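Local coordinates for protein transcriptional regulator, TetR family (Legionella pneumophila subsp. pneumophila str. Philadelphia 1, PDB 3ON4) that probably binds DNA through an N-terminal helix-turn-helix domain and regulates transcription, at residues Lys157-Ile160 / Ser161-Gly165. Residues are numbered along the deposited sequence; the frame is centred on the assembly and turned at random.
Sequences KQII and SLVEG
With chi1 at -59°, the OG of S161 lies anti to its own carbonyl carbon and beside its backbone N, and from there it reaches back one turn to the carbonyl of K157. Both residues sit inside helix 149-173, an alpha-helix of the C-terminal domain of this TetR-family protein, where the second subunit packs against it. The O of K157 is gripped twice: S161 N donates to it at 3.1 Å, and S161 OG, at 2.7 Å, comes from the opposite face of the carbonyl plane. A small residue suits a place where the side chain packs on G166 of the second subunit, and its hydroxyl is bonded within its own helix. K157 and Q158 turn their polar ends to that subunit, K157 NZ forming a salt bridge with D175 of the second subunit and Q158 NE2 a hydrogen bond with G181 O of the second subunit.

The face turned into the domain is largely apolar. I159 and V163, one turn apart, meet methyl to methyl, CG2 to CG2 at 4.2 Å; their branched side chains pack against helix 84-98, I159 on I88 and V163 on F92 and I95. Backbone bonds of the i to i+4 pattern continue through L162 N to Q158 O at 2.9 Å and E164 N to I160 O at 3.0 Å.

I160 and E164 run side by side in the same direction towards helix 121-144, where I160 packs on I134 and I135 and E164 on F131. The chain of E164 bends at chi2 (-64°), and its CG lies 4.0 Å from I160 CD1. Its buried OE2 has no polar partner in the model, which may raise the pKa of the acid; the atom lies 3.6 Å from the methyl CD1 of I160.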
ATOM      1  N   LYS A 157       4.607  -0.014 -14.832  1.00 16.92           N
ATOM      2  CA  LYS A 157       3.526   0.128 -13.848  1.00 16.78           C
ATOM      3  C   LYS A 157       3.189  -1.174 -13.118  1.00 16.40           C
ATOM      4  O   LYS A 157       2.869  -1.132 -11.940  1.00 16.56           O
ATOM      5  CB  LYS A 157       2.289   0.761 -14.488  1.00 18.29           C
ATOM      6  CG  LYS A 157       2.568   2.234 -14.892  1.00 19.50           C
ATOM      7  CD  LYS A 157       1.428   2.903 -15.574  1.00 21.56           C
ATOM      8  CE  LYS A 157       1.791   4.361 -15.875  1.00 26.15           C
ATOM      9  NZ  LYS A 157       0.883   5.031 -16.835  1.00 28.00           N
ATOM     10  N   GLN A 158       3.295  -2.324 -13.790  1.00 16.80           N
ATOM     11  CA  GLN A 158       3.088  -3.603 -13.114  1.00 17.40           C
ATOM     12  C   GLN A 158       4.176  -3.844 -12.079  1.00 16.94           C
ATOM     13  O   GLN A 158       3.925  -4.308 -10.947  1.00 15.42           O
ATOM     14  CB  GLN A 158       3.072  -4.765 -14.117  1.00 18.64           C
ATOM     15  CG  GLN A 158       1.794  -4.923 -14.902  1.00 20.85           C
ATOM     16  CD  GLN A 158       1.924  -6.063 -15.900  1.00 22.95           C
ATOM     17  OE1 GLN A 158       2.936  -6.153 -16.588  1.00 25.21           O
ATOM     18  NE2 GLN A 158       0.930  -6.942 -15.962  1.00 25.82           N
ATOM     19  N   ILE A 159       5.408  -3.516 -12.466  1.00 17.12           N
ATOM     20  CA  ILE A 159       6.526  -3.763 -11.609  1.00 17.49           C
ATOM     21  C   ILE A 159       6.399  -2.939 -10.333  1.00 16.04           C
ATOM     22  O   ILE A 159       6.551  -3.486  -9.245  1.00 15.26           O
ATOM     23  CB  ILE A 159       7.877  -3.454 -12.282  1.00 18.64           C
ATOM     24  CG1 ILE A 159       8.202  -4.503 -13.345  1.00 19.66           C
ATOM     25  CG2 ILE A 159       9.016  -3.443 -11.235  1.00 18.69           C
ATOM     26  CD1 ILE A 159       9.349  -4.058 -14.260  1.00 18.49           C
ATOM     27  N   ILE A 160       6.127  -1.639 -10.448  1.00 16.58           N
ATOM     28  CA  ILE A 160       6.067  -0.801  -9.238  1.00 15.54           C
ATOM     29  C   ILE A 160       4.847  -1.167  -8.399  1.00 15.10           C
ATOM     30  O   ILE A 160       4.915  -1.109  -7.175  1.00 13.93           O
ATOM     31  CB  ILE A 160       6.179   0.747  -9.526  1.00 16.42           C
ATOM     32  CG1 ILE A 160       6.376   1.565  -8.218  1.00 17.44           C
ATOM     33  CG2 ILE A 160       5.003   1.259 -10.292  1.00 15.16           C
ATOM     34  CD1 ILE A 160       7.460   1.046  -7.228  1.00 18.31           C
ATOM     35  N   SER A 161       3.745  -1.551  -9.041  1.00 15.65           N
ATOM     36  CA  SER A 161       2.569  -2.023  -8.300  1.00 15.82           C
ATOM     37  C   SER A 161       2.923  -3.266  -7.486  1.00 15.71           C
ATOM     38  O   SER A 161       2.569  -3.378  -6.300  1.00 15.08           O
ATOM     39  CB  SER A 161       1.412  -2.333  -9.248  1.00 17.33           C
ATOM     40  OG  SER A 161       1.056  -1.173  -9.985  1.00 18.04           O
ATOM     41  N   LEU A 162       3.648  -4.194  -8.110  1.00 15.34           N
ATOM     42  CA  LEU A 162       3.982  -5.439  -7.454  1.00 16.97           C
ATOM     43  C   LEU A 162       4.966  -5.190  -6.316  1.00 15.28           C
ATOM     44  O   LEU A 162       4.840  -5.792  -5.262  1.00 15.23           O
ATOM     45  CB  LEU A 162       4.557  -6.433  -8.450  1.00 18.58           C
ATOM     46  CG  LEU A 162       4.734  -7.886  -8.057  1.00 23.06           C
ATOM     47  CD1 LEU A 162       3.488  -8.483  -7.350  1.00 25.86           C
ATOM     48  CD2 LEU A 162       5.052  -8.673  -9.322  1.00 28.90           C
ATOM     49  N   VAL A 163       5.927  -4.308  -6.539  1.00 15.69           N
ATOM     50  CA  VAL A 163       6.895  -3.949  -5.509  1.00 15.84           C
ATOM     51  C   VAL A 163       6.160  -3.376  -4.297  1.00 15.69           C
ATOM     52  O   VAL A 163       6.402  -3.802  -3.159  1.00 16.39           O
ATOM     53  CB  VAL A 163       7.939  -2.939  -6.030  1.00 16.52           C
ATOM     54  CG1 VAL A 163       8.694  -2.249  -4.856  1.00 17.33           C
ATOM     55  CG2 VAL A 163       8.899  -3.612  -7.015  1.00 17.79           C
ATOM     56  N   GLU A 164       5.258  -2.422  -4.527  1.00 15.70           N
ATOM     57  CA  GLU A 164       4.539  -1.771  -3.429  1.00 15.36           C
ATOM     58  C   GLU A 164       3.662  -2.777  -2.669  1.00 16.15           C
ATOM     59  O   GLU A 164       3.713  -2.876  -1.434  1.00 17.47           O
ATOM     60  CB  GLU A 164       3.726  -0.575  -3.919  1.00 16.32           C
ATOM     61  CG  GLU A 164       4.579   0.585  -4.466  1.00 16.22           C
ATOM     62  CD  GLU A 164       5.473   1.231  -3.440  1.00 17.68           C
ATOM     63  OE1 GLU A 164       5.144   1.194  -2.243  1.00 17.90           O
ATOM     64  OE2 GLU A 164       6.505   1.831  -3.824  1.00 20.49           O
ATOM     65  N   GLY A 165       2.872  -3.547  -3.398  1.00 15.85           N
ATOM     66  CA  GLY A 165       1.981  -4.516  -2.769  1.00 15.91           C
ATOM     67  C   GLY A 165       2.738  -5.640  -2.074  1.00 16.08           C
ATOM     68  O   GLY A 165       2.335  -6.097  -0.996  1.00 16.97           O
TER